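Local coordinates for septation protein imp2 (Schizosaccharomyces pombe, PDB 5C1F) that anchors the cytoskeleton to membrane phospholipids, probably through this F-BAR domain, and is required for normal septation and medial ring disassembly, at residues S9-Y20 against W200-D209; T68-V77 against N250-D259. All coordinates share one frame; numbering follows the deposited sequence.

Overall arrangement
Interactions 1 and 2 sit on opposite sides of the chain's centre, with their own centres about 75 Å apart, and both draw on the long helix 162-252. Interaction 1 packs the N-terminal segment 9-20, which runs into helix 18-59, against the middle of that helix; it is buried and mainly aromatic, with one indole-to-carbonyl hydrogen bond between the segments. Interaction 2 lies where helix 162-252 ends and helix 256-267 begins, beside the first turns of helix 69-155. Only partly buried, it relies on a disulfide, a carboxylate at a helix start and bound water. The second subunit touches both contacts, so each also belongs to the dimer of the elongated F-BAR domain.

Interaction 1: residues S9-Y20 against W200-D209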
loop_
_atom_site.group_PDB
_atom_site.type_symbol
_atom_site.label_atom_id
_atom_site.label_comp_id
_atom_site.label_asym_id
_atom_site.label_seq_id
_atom_site.Cartn_x
_atom_site.Cartn_y
_atom_site.Cartn_z
ATOM N N SER A 9 16.789 -25.790 -35.122
ATOM C CA SER A 9 16.960 -26.317 -36.470
ATOM C C SER A 9 17.441 -27.762 -36.475
ATOM O O SER A 9 17.015 -28.559 -37.307
ATOM C CB SER A 9 17.950 -25.457 -37.256
ATOM O OG SER A 9 17.522 -24.111 -37.327
ATOM N N ASN A 10 18.330 -28.092 -35.544
ATOM C CA ASN A 10 18.998 -29.388 -35.560
ATOM C C ASN A 10 18.460 -30.381 -34.538
ATOM O O ASN A 10 18.901 -31.528 -34.496
ATOM C CB ASN A 10 20.501 -29.206 -35.333
ATOM C CG ASN A 10 21.169 -28.438 -36.452
ATOM O OD1 ASN A 10 20.677 -28.414 -37.581
ATOM N ND2 ASN A 10 22.300 -27.811 -36.150
ATOM N N TYR A 11 17.514 -29.948 -33.713
ATOM C CA TYR A 11 17.094 -30.779 -32.593
ATOM C C TYR A 11 15.583 -30.934 -32.470
ATOM O O TYR A 11 15.087 -31.380 -31.435
ATOM C CB TYR A 11 17.667 -30.216 -31.287
ATOM C CG TYR A 11 19.154 -30.461 -31.136
ATOM C CD1 TYR A 11 20.082 -29.634 -31.756
ATOM C CD2 TYR A 11 19.628 -31.524 -30.378
ATOM C CE1 TYR A 11 21.440 -29.858 -31.626
ATOM C CE2 TYR A 11 20.987 -31.755 -30.241
ATOM C CZ TYR A 11 21.888 -30.918 -30.867
ATOM O OH TYR A 11 23.241 -31.139 -30.736
ATOM N N PHE A 12 14.848 -30.588 -33.523
ATOM C CA PHE A 12 13.403 -30.772 -33.494
ATOM C C PHE A 12 12.885 -31.426 -34.762
ATOM O O PHE A 12 12.039 -30.876 -35.465
ATOM C CB PHE A 12 12.701 -29.440 -33.247
ATOM C CG PHE A 12 12.735 -29.014 -31.812
ATOM C CD1 PHE A 12 11.830 -29.537 -30.902
ATOM C CD2 PHE A 12 13.689 -28.118 -31.363
ATOM C CE1 PHE A 12 11.865 -29.159 -29.573
ATOM C CE2 PHE A 12 13.729 -27.735 -30.035
ATOM C CZ PHE A 12 12.815 -28.257 -29.138
ATOM N N TRP A 13 13.401 -32.618 -35.035
ATOM C CA TRP A 13 12.935 -33.421 -36.152
ATOM C C TRP A 13 12.207 -34.653 -35.628
ATOM O O TRP A 13 11.260 -34.534 -34.849
ATOM C CB TRP A 13 14.106 -33.810 -37.058
ATOM C CG TRP A 13 14.770 -32.620 -37.683
ATOM C CD1 TRP A 13 15.847 -31.935 -37.203
ATOM C CD2 TRP A 13 14.382 -31.960 -38.894
ATOM N NE1 TRP A 13 16.162 -30.896 -38.046
ATOM C CE2 TRP A 13 15.277 -30.889 -39.090
ATOM C CE3 TRP A 13 13.370 -32.175 -39.835
ATOM C CZ2 TRP A 13 15.189 -30.036 -40.187
ATOM C CZ3 TRP A 13 13.284 -31.327 -40.922
ATOM C CH2 TRP A 13 14.187 -30.269 -41.090
ATOM N N GLY A 14 12.654 -35.834 -36.043
ATOM C CA GLY A 14 11.999 -37.069 -35.656
ATOM C C GLY A 14 11.361 -37.742 -36.853
ATOM O O GLY A 14 11.010 -37.079 -37.829
ATOM N N ALA A 15 11.202 -39.060 -36.775
ATOM C CA ALA A 15 10.736 -39.846 -37.914
ATOM C C ALA A 15 9.270 -39.584 -38.260
ATOM O O ALA A 15 8.815 -39.942 -39.346
ATOM C CB ALA A 15 10.954 -41.329 -37.648
ATOM N N ASN A 16 8.534 -38.967 -37.342
ATOM C CA ASN A 16 7.125 -38.664 -37.583
ATOM C C ASN A 16 6.796 -37.190 -37.366
ATOM O O ASN A 16 5.677 -36.850 -36.977
ATOM C CB ASN A 16 6.235 -39.526 -36.686
ATOM C CG ASN A 16 6.450 -41.011 -36.905
ATOM O OD1 ASN A 16 5.908 -41.598 -37.842
ATOM N ND2 ASN A 16 7.242 -41.628 -36.035
ATOM N N ASP A 17 7.776 -36.328 -37.632
ATOM C CA ASP A 17 7.635 -34.886 -37.444
ATOM C C ASP A 17 7.222 -34.548 -36.017
ATOM O O ASP A 17 6.320 -33.739 -35.796
ATOM C CB ASP A 17 6.619 -34.307 -38.432
ATOM C CG ASP A 17 6.906 -34.710 -39.863
ATOM O OD1 ASP A 17 8.071 -35.041 -40.170
ATOM O OD2 ASP A 17 5.964 -34.693 -40.681
ATOM N N GLU A 18 7.884 -35.181 -35.053
ATOM C CA GLU A 18 7.600 -34.952 -33.642
ATOM C C GLU A 18 7.848 -33.497 -33.262
ATOM O O GLU A 18 7.062 -32.897 -32.531
ATOM C CB GLU A 18 8.444 -35.881 -32.764
ATOM C CG GLU A 18 7.910 -37.307 -32.645
ATOM C CD GLU A 18 8.303 -38.205 -33.812
ATOM O OE1 GLU A 18 8.761 -37.687 -34.853
ATOM O OE2 GLU A 18 8.157 -39.439 -33.680
ATOM N N GLY A 19 8.942 -32.936 -33.766
ATOM C CA GLY A 19 9.262 -31.538 -33.536
ATOM C C GLY A 19 8.215 -30.593 -34.091
ATOM O O GLY A 19 7.992 -29.517 -33.541
ATOM N N TYR A 20 7.573 -30.998 -35.181
ATOM C CA TYR A 20 6.538 -30.183 -35.805
ATOM C C TYR A 20 5.344 -30.013 -34.883
ATOM O O TYR A 20 4.924 -28.895 -34.599
ATOM C CB TYR A 20 6.085 -30.796 -37.132
ATOM C CG TYR A 20 4.894 -30.093 -37.756
ATOM C CD1 TYR A 20 5.047 -28.890 -38.433
ATOM C CD2 TYR A 20 3.618 -30.639 -37.674
ATOM C CE1 TYR A 20 3.962 -28.247 -39.008
ATOM C CE2 TYR A 20 2.529 -30.004 -38.246
ATOM C CZ TYR A 20 2.705 -28.809 -38.910
ATOM O OH TYR A 20 1.622 -28.175 -39.479
ATOM N N TRP A 200 10.226 -29.233 -47.607
ATOM C CA TRP A 200 9.852 -29.341 -46.202
ATOM C C TRP A 200 11.040 -29.120 -45.271
ATOM O O TRP A 200 10.932 -28.406 -44.275
ATOM C CB TRP A 200 9.226 -30.705 -45.920
ATOM C CG TRP A 200 9.174 -31.019 -44.461
ATOM C CD1 TRP A 200 9.940 -31.925 -43.790
ATOM C CD2 TRP A 200 8.328 -30.404 -43.484
ATOM N NE1 TRP A 200 9.614 -31.922 -42.455
ATOM C CE2 TRP A 200 8.627 -30.996 -42.242
ATOM C CE3 TRP A 200 7.342 -29.414 -43.542
ATOM C CZ2 TRP A 200 7.975 -30.631 -41.067
ATOM C CZ3 TRP A 200 6.697 -29.053 -42.374
ATOM C CH2 TRP A 200 7.016 -29.661 -41.153
ATOM N N THR A 201 12.165 -29.746 -45.599
ATOM C CA THR A 201 13.385 -29.624 -44.808
ATOM C C THR A 201 13.836 -28.171 -44.697
ATOM O O THR A 201 14.205 -27.706 -43.617
ATOM C CB THR A 201 14.527 -30.472 -45.410
ATOM O OG1 THR A 201 14.208 -31.864 -45.285
ATOM C CG2 THR A 201 15.842 -30.197 -44.696
ATOM N N ASN A 202 13.789 -27.452 -45.814
ATOM C CA ASN A 202 14.185 -26.047 -45.832
ATOM C C ASN A 202 13.211 -25.149 -45.082
ATOM O O ASN A 202 13.618 -24.220 -44.387
ATOM C CB ASN A 202 14.328 -25.554 -47.272
ATOM C CG ASN A 202 15.724 -25.765 -47.821
ATOM O OD1 ASN A 202 16.712 -25.640 -47.098
ATOM N ND2 ASN A 202 15.813 -26.085 -49.108
ATOM N N GLU A 203 11.920 -25.431 -45.227
ATOM C CA GLU A 203 10.885 -24.587 -44.647
ATOM C C GLU A 203 10.801 -24.767 -43.136
ATOM O O GLU A 203 10.626 -23.799 -42.397
ATOM C CB GLU A 203 9.532 -24.886 -45.292
ATOM C CG GLU A 203 8.703 -23.648 -45.568
ATOM C CD GLU A 203 9.413 -22.668 -46.484
ATOM O OE1 GLU A 203 9.906 -23.096 -47.549
ATOM O OE2 GLU A 203 9.487 -21.471 -46.131
ATOM N N TRP A 204 10.928 -26.009 -42.680
ATOM C CA TRP A 204 10.885 -26.290 -41.252
ATOM C C TRP A 204 12.124 -25.737 -40.567
ATOM O O TRP A 204 12.062 -25.308 -39.414
ATOM C CB TRP A 204 10.756 -27.791 -40.987
ATOM C CG TRP A 204 10.710 -28.129 -39.527
ATOM C CD1 TRP A 204 11.582 -28.922 -38.840
ATOM C CD2 TRP A 204 9.747 -27.670 -38.568
ATOM N NE1 TRP A 204 11.217 -28.995 -37.518
ATOM C CE2 TRP A 204 10.092 -28.235 -37.326
ATOM C CE3 TRP A 204 8.622 -26.843 -38.642
ATOM C CZ2 TRP A 204 9.359 -27.995 -36.166
ATOM C CZ3 TRP A 204 7.893 -26.607 -37.489
ATOM C CH2 TRP A 204 8.265 -27.180 -36.269
ATOM N N ARG A 205 13.249 -25.747 -41.275
ATOM C CA ARG A 205 14.461 -25.107 -40.777
ATOM C C ARG A 205 14.216 -23.622 -40.549
ATOM O O ARG A 205 14.547 -23.083 -39.495
ATOM C CB ARG A 205 15.625 -25.298 -41.752
ATOM C CG ARG A 205 16.629 -24.153 -41.719
ATOM C CD ARG A 205 17.782 -24.377 -42.680
ATOM N NE ARG A 205 18.561 -23.160 -42.891
ATOM C CZ ARG A 205 19.394 -22.635 -41.997
ATOM N NH1 ARG A 205 19.557 -23.211 -40.813
ATOM N NH2 ARG A 205 20.060 -21.526 -42.283
ATOM N N SER A 206 13.630 -22.969 -41.548
ATOM C CA SER A 206 13.319 -21.549 -41.472
ATOM C C SER A 206 12.342 -21.274 -40.334
ATOM O O SER A 206 12.488 -20.299 -39.596
ATOM C CB SER A 206 12.740 -21.060 -42.803
ATOM O OG SER A 206 12.327 -19.710 -42.717
ATOM N N THR A 207 11.353 -22.150 -40.196
ATOM C CA THR A 207 10.353 -22.029 -39.141
ATOM C C THR A 207 10.978 -22.224 -37.763
ATOM O O THR A 207 10.639 -21.519 -36.814
ATOM C CB THR A 207 9.208 -23.048 -39.332
ATOM O OG1 THR A 207 8.619 -22.869 -40.626
ATOM C CG2 THR A 207 8.140 -22.862 -38.268
ATOM N N CYS A 208 11.894 -23.184 -37.657
ATOM C CA CYS A 208 12.571 -23.453 -36.392
ATOM C C CYS A 208 13.383 -22.249 -35.926
ATOM O O CYS A 208 13.431 -21.950 -34.731
ATOM C CB CYS A 208 13.477 -24.679 -36.515
ATOM S SG CYS A 208 12.599 -26.256 -36.459
ATOM N N ASP A 209 14.021 -21.563 -36.870
ATOM C CA ASP A 209 14.764 -20.349 -36.553
ATOM C C ASP A 209 13.834 -19.293 -35.964
ATOM O O ASP A 209 14.143 -18.682 -34.944
ATOM C CB ASP A 209 15.475 -19.799 -37.795
ATOM C CG ASP A 209 16.768 -20.534 -38.104
ATOM O OD1 ASP A 209 17.393 -21.069 -37.163
ATOM O OD2 ASP A 209 17.164 -20.571 -39.289
#
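Trp204 and Trp13 meet edge to face: CD1 of Trp204 stands over the six-membered ring of Trp13, 3.6 Å from CZ3, with the planes at 76°. With CG anti to its backbone N (chi1 180°), the Trp204 indole reaches segment 9-20 and donates from NE1 to Phe12 O, 2.9 Å away. The acceptor lies in the indole plane, at an N-H...O angle of 160°, which fixes the ring's rotation. Gly19 O approaches Trp204 CZ2 at 3.3 Å, while Tyr20 sets its ring edge, offset, toward the indole's face. An alanine in place of Trp204 would probably leave Phe12 O without this donor and open a gap between Trp13 and Tyr20. Trp13 is tethered by its own NE1, which donates to Ser9 O at 2.6 Å, and its edge atom CH2 rests 3.6 Å from Thr201 O. Ser9 packs its N against Cys208 CB (3.8 Å), and its OG lies 3.0 Å from Asp209 OD1, which also pairs with Arg301 of the second subunit. Trp200 directs CH2, offset, at the face of Tyr20, 3.4 Å from CD1; Lys129 and His126 pack on Trp200. Trp13, Tyr20, Trp200 and Trp204 form an aromatic cluster that fastens the N-terminal segment onto the F-BAR helical bundle.

Interaction 2: residues T68-V77 against N250-D259; sequences TGCLKESVQV and NLEQCSVSQD
Asp259 grips the start of helix 69-155 with both carboxylate oxygens. OD1 accepts from Cys70 N at 2.6 Å, with an N-H...O angle of 163°, and OD2 accepts from Leu71 N at 3.0 Å. Each oxygen uses its syn lone pair, so two successive backbone amides hold the carboxylate in a forked grip. Its negative charge faces the positive end of the helix dipole, which would probably stabilise the ionised form, and Arg219 of the second subunit adds a salt bridge to OD2. Gly69 allows this close approach: its CA is 3.2 Å from Asp259 OD1, and a side chain there would run into that oxygen. Water 1 donates to Asp259 O and also joins Thr68 OG1, which has Arg219 of the second subunit as a further partner.

The side chain of the same Cys70 forms the disulfide with Cys254. Cys70 SG sits between its backbone N and carbonyl carbon (chi1 67°), which brings it to Cys254 SG, 2.0 Å away, with a chi3 of 83°. One turn further, Ser74 OG lies 2.9 Å from Asn250 OD1. Water 2 lies within hydrogen-bonding distance of that oxygen and of Cys70 O, though it has more acceptors near it than protons to give. Water 3 donates to Glu73 OE1 and accepts a weak bond from Asn250 ND2, bridging the segments.

Farther into the bundle the contact becomes packing: Leu251 CD2 reaches Ser74 CB at 3.7 Å, and Val77 meets the Asn250 amide from the opposite direction, CG2 lying 3.7 Å from ND2. Across the break, Ser255 N-caps helix 256-267 by accepting from Gln258 N through its OG. Disulfide and aspartate together join the first turn of helix 69-155 to the turn between helices 162-252 and 256-267, at one end of the F-BAR helical bundle.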
loop_
_atom_site.group_PDB
_atom_site.type_symbol
_atom_site.label_atom_id
_atom_site.label_comp_id
_atom_site.label_asym_id
_atom_site.label_seq_id
_atom_site.Cartn_x
_atom_site.Cartn_y
_atom_site.Cartn_z
ATOM N N THR A 68 -2.084 24.430 17.992
ATOM C CA THR A 68 -1.474 25.733 17.724
ATOM C C THR A 68 0.006 25.599 17.371
ATOM O O THR A 68 0.583 24.518 17.492
ATOM C CB THR A 68 -1.602 26.690 18.937
ATOM O OG1 THR A 68 -0.780 26.217 20.013
ATOM C CG2 THR A 68 -3.048 26.789 19.414
ATOM N N GLY A 69 0.610 26.701 16.934
ATOM C CA GLY A 69 2.049 26.779 16.750
ATOM C C GLY A 69 2.619 25.897 15.661
ATOM O O GLY A 69 1.939 25.563 14.691
ATOM N N CYS A 70 3.880 25.512 15.820
ATOM C CA CYS A 70 4.539 24.686 14.819
ATOM C C CYS A 70 4.053 23.239 14.901
ATOM O O CYS A 70 4.176 22.482 13.938
ATOM C CB CYS A 70 6.065 24.760 14.969
ATOM S SG CYS A 70 6.757 24.037 16.482
ATOM N N LEU A 71 3.494 22.858 16.046
ATOM C CA LEU A 71 2.953 21.511 16.207
ATOM C C LEU A 71 1.747 21.310 15.288
ATOM O O LEU A 71 1.591 20.248 14.683
ATOM C CB LEU A 71 2.571 21.246 17.666
ATOM C CG LEU A 71 2.058 19.842 18.012
ATOM C CD1 LEU A 71 3.040 18.766 17.568
ATOM C CD2 LEU A 71 1.779 19.725 19.504
ATOM N N LYS A 72 0.902 22.334 15.178
ATOM C CA LYS A 72 -0.214 22.302 14.238
ATOM C C LYS A 72 0.304 22.214 12.804
ATOM O O LYS A 72 -0.253 21.494 11.976
ATOM C CB LYS A 72 -1.105 23.535 14.402
ATOM C CG LYS A 72 -2.341 23.524 13.507
ATOM C CD LYS A 72 -3.120 24.831 13.602
ATOM C CE LYS A 72 -4.343 24.820 12.686
ATOM N NZ LYS A 72 -5.163 26.064 12.813
ATOM N N GLU A 73 1.377 22.945 12.520
ATOM C CA GLU A 73 1.987 22.923 11.196
ATOM C C GLU A 73 2.517 21.536 10.862
ATOM O O GLU A 73 2.372 21.060 9.737
ATOM C CB GLU A 73 3.114 23.954 11.099
ATOM C CG GLU A 73 2.625 25.394 11.109
ATOM C CD GLU A 73 3.755 26.407 11.033
ATOM O OE1 GLU A 73 4.932 26.007 11.174
ATOM O OE2 GLU A 73 3.464 27.607 10.832
ATOM N N SER A 74 3.127 20.890 11.850
ATOM C CA SER A 74 3.671 19.552 11.667
ATOM C C SER A 74 2.587 18.546 11.295
ATOM O O SER A 74 2.797 17.687 10.442
ATOM C CB SER A 74 4.397 19.095 12.932
ATOM O OG SER A 74 5.549 19.888 13.161
ATOM N N VAL A 75 1.426 18.656 11.932
ATOM C CA VAL A 75 0.310 17.784 11.599
ATOM C C VAL A 75 -0.147 18.059 10.166
ATOM O O VAL A 75 -0.497 17.143 9.420
ATOM C CB VAL A 75 -0.866 17.970 12.577
ATOM C CG1 VAL A 75 -2.029 17.082 12.189
ATOM C CG2 VAL A 75 -0.419 17.668 14.004
ATOM N N GLN A 76 -0.120 19.327 9.776
ATOM C CA GLN A 76 -0.501 19.691 8.420
ATOM C C GLN A 76 0.520 19.183 7.407
ATOM O O GLN A 76 0.153 18.639 6.366
ATOM C CB GLN A 76 -0.672 21.202 8.301
ATOM C CG GLN A 76 -1.905 21.707 9.015
ATOM C CD GLN A 76 -2.097 23.202 8.874
ATOM O OE1 GLN A 76 -1.200 23.919 8.426
ATOM N NE2 GLN A 76 -3.274 23.681 9.256
ATOM N N VAL A 77 1.799 19.359 7.722
ATOM C CA VAL A 77 2.875 18.849 6.882
ATOM C C VAL A 77 2.790 17.330 6.772
ATOM O O VAL A 77 2.947 16.763 5.690
ATOM C CB VAL A 77 4.256 19.262 7.431
ATOM C CG1 VAL A 77 5.365 18.446 6.787
ATOM C CG2 VAL A 77 4.486 20.753 7.208
ATOM N N ASN A 250 10.720 18.795 9.243
ATOM C CA ASN A 250 9.775 19.753 9.795
ATOM C C ASN A 250 9.657 19.616 11.309
ATOM O O ASN A 250 9.579 20.612 12.032
ATOM C CB ASN A 250 8.406 19.578 9.144
ATOM C CG ASN A 250 7.393 20.582 9.645
ATOM O OD1 ASN A 250 6.581 20.278 10.516
ATOM N ND2 ASN A 250 7.438 21.790 9.094
ATOM N N LEU A 251 9.652 18.376 11.784
ATOM C CA LEU A 251 9.578 18.103 13.214
ATOM C C LEU A 251 10.832 18.589 13.938
ATOM O O LEU A 251 10.746 19.135 15.040
ATOM C CB LEU A 251 9.364 16.608 13.459
ATOM C CG LEU A 251 7.987 16.061 13.067
ATOM C CD1 LEU A 251 7.976 14.538 13.045
ATOM C CD2 LEU A 251 6.913 16.584 14.012
ATOM N N GLU A 252 11.991 18.395 13.313
ATOM C CA GLU A 252 13.257 18.876 13.865
ATOM C C GLU A 252 13.249 20.384 14.107
ATOM O O GLU A 252 13.859 20.869 15.057
ATOM C CB GLU A 252 14.418 18.523 12.934
ATOM C CG GLU A 252 14.840 17.068 12.967
ATOM C CD GLU A 252 15.999 16.778 12.027
ATOM O OE1 GLU A 252 16.342 17.660 11.210
ATOM O OE2 GLU A 252 16.570 15.670 12.106
ATOM N N GLN A 253 12.561 21.119 13.240
ATOM C CA GLN A 253 12.526 22.577 13.330
ATOM C C GLN A 253 11.395 23.087 14.220
ATOM O O GLN A 253 11.238 24.292 14.403
ATOM C CB GLN A 253 12.396 23.186 11.934
ATOM C CG GLN A 253 13.615 22.969 11.054
ATOM C CD GLN A 253 14.871 23.577 11.649
ATOM O OE1 GLN A 253 15.868 22.887 11.860
ATOM N NE2 GLN A 253 14.829 24.878 11.918
ATOM N N CYS A 254 10.612 22.168 14.775
ATOM C CA CYS A 254 9.486 22.545 15.620
ATOM C C CYS A 254 9.898 22.635 17.088
ATOM O O CYS A 254 10.052 21.622 17.764
ATOM C CB CYS A 254 8.337 21.553 15.449
ATOM S SG CYS A 254 6.837 22.007 16.337
ATOM N N SER A 255 10.077 23.861 17.573
ATOM C CA SER A 255 10.489 24.088 18.951
ATOM C C SER A 255 9.297 24.065 19.900
ATOM O O SER A 255 8.354 24.839 19.742
ATOM C CB SER A 255 11.229 25.423 19.077
ATOM O OG SER A 255 11.455 25.752 20.439
ATOM N N VAL A 256 9.345 23.176 20.887
ATOM C CA VAL A 256 8.280 23.091 21.876
ATOM C C VAL A 256 8.238 24.363 22.726
ATOM O O VAL A 256 7.165 24.920 22.964
ATOM C CB VAL A 256 8.445 21.849 22.785
ATOM C CG1 VAL A 256 7.539 21.946 24.006
ATOM C CG2 VAL A 256 8.155 20.572 22.001
ATOM N N SER A 257 9.403 24.833 23.162
ATOM C CA SER A 257 9.472 26.036 23.990
ATOM C C SER A 257 8.933 27.264 23.253
ATOM O O SER A 257 8.279 28.116 23.856
ATOM C CB SER A 257 10.908 26.289 24.457
ATOM O OG SER A 257 11.796 26.396 23.360
ATOM N N GLN A 258 9.194 27.353 21.951
ATOM C CA GLN A 258 8.670 28.464 21.161
ATOM C C GLN A 258 7.150 28.356 21.035
ATOM O O GLN A 258 6.441 29.359 21.102
ATOM C CB GLN A 258 9.326 28.510 19.775
ATOM C CG GLN A 258 8.860 29.668 18.885
ATOM C CD GLN A 258 9.204 31.039 19.455
ATOM O OE1 GLN A 258 10.171 31.193 20.201
ATOM N NE2 GLN A 258 8.408 32.044 19.100
ATOM N N ASP A 259 6.657 27.133 20.867
ATOM C CA ASP A 259 5.223 26.875 20.797
ATOM C C ASP A 259 4.507 27.253 22.094
ATOM O O ASP A 259 3.403 27.800 22.066
ATOM C CB ASP A 259 4.964 25.401 20.477
ATOM C CG ASP A 259 4.599 25.173 19.024
ATOM O OD1 ASP A 259 4.829 26.084 18.196
ATOM O OD2 ASP A 259 4.081 24.077 18.710
HETATM O O HOH W 1 1.409 27.368 19.918
HETATM O O HOH W 2 6.284 23.009 11.920
HETATM O O HOH W 3 5.956 24.752 9.019
#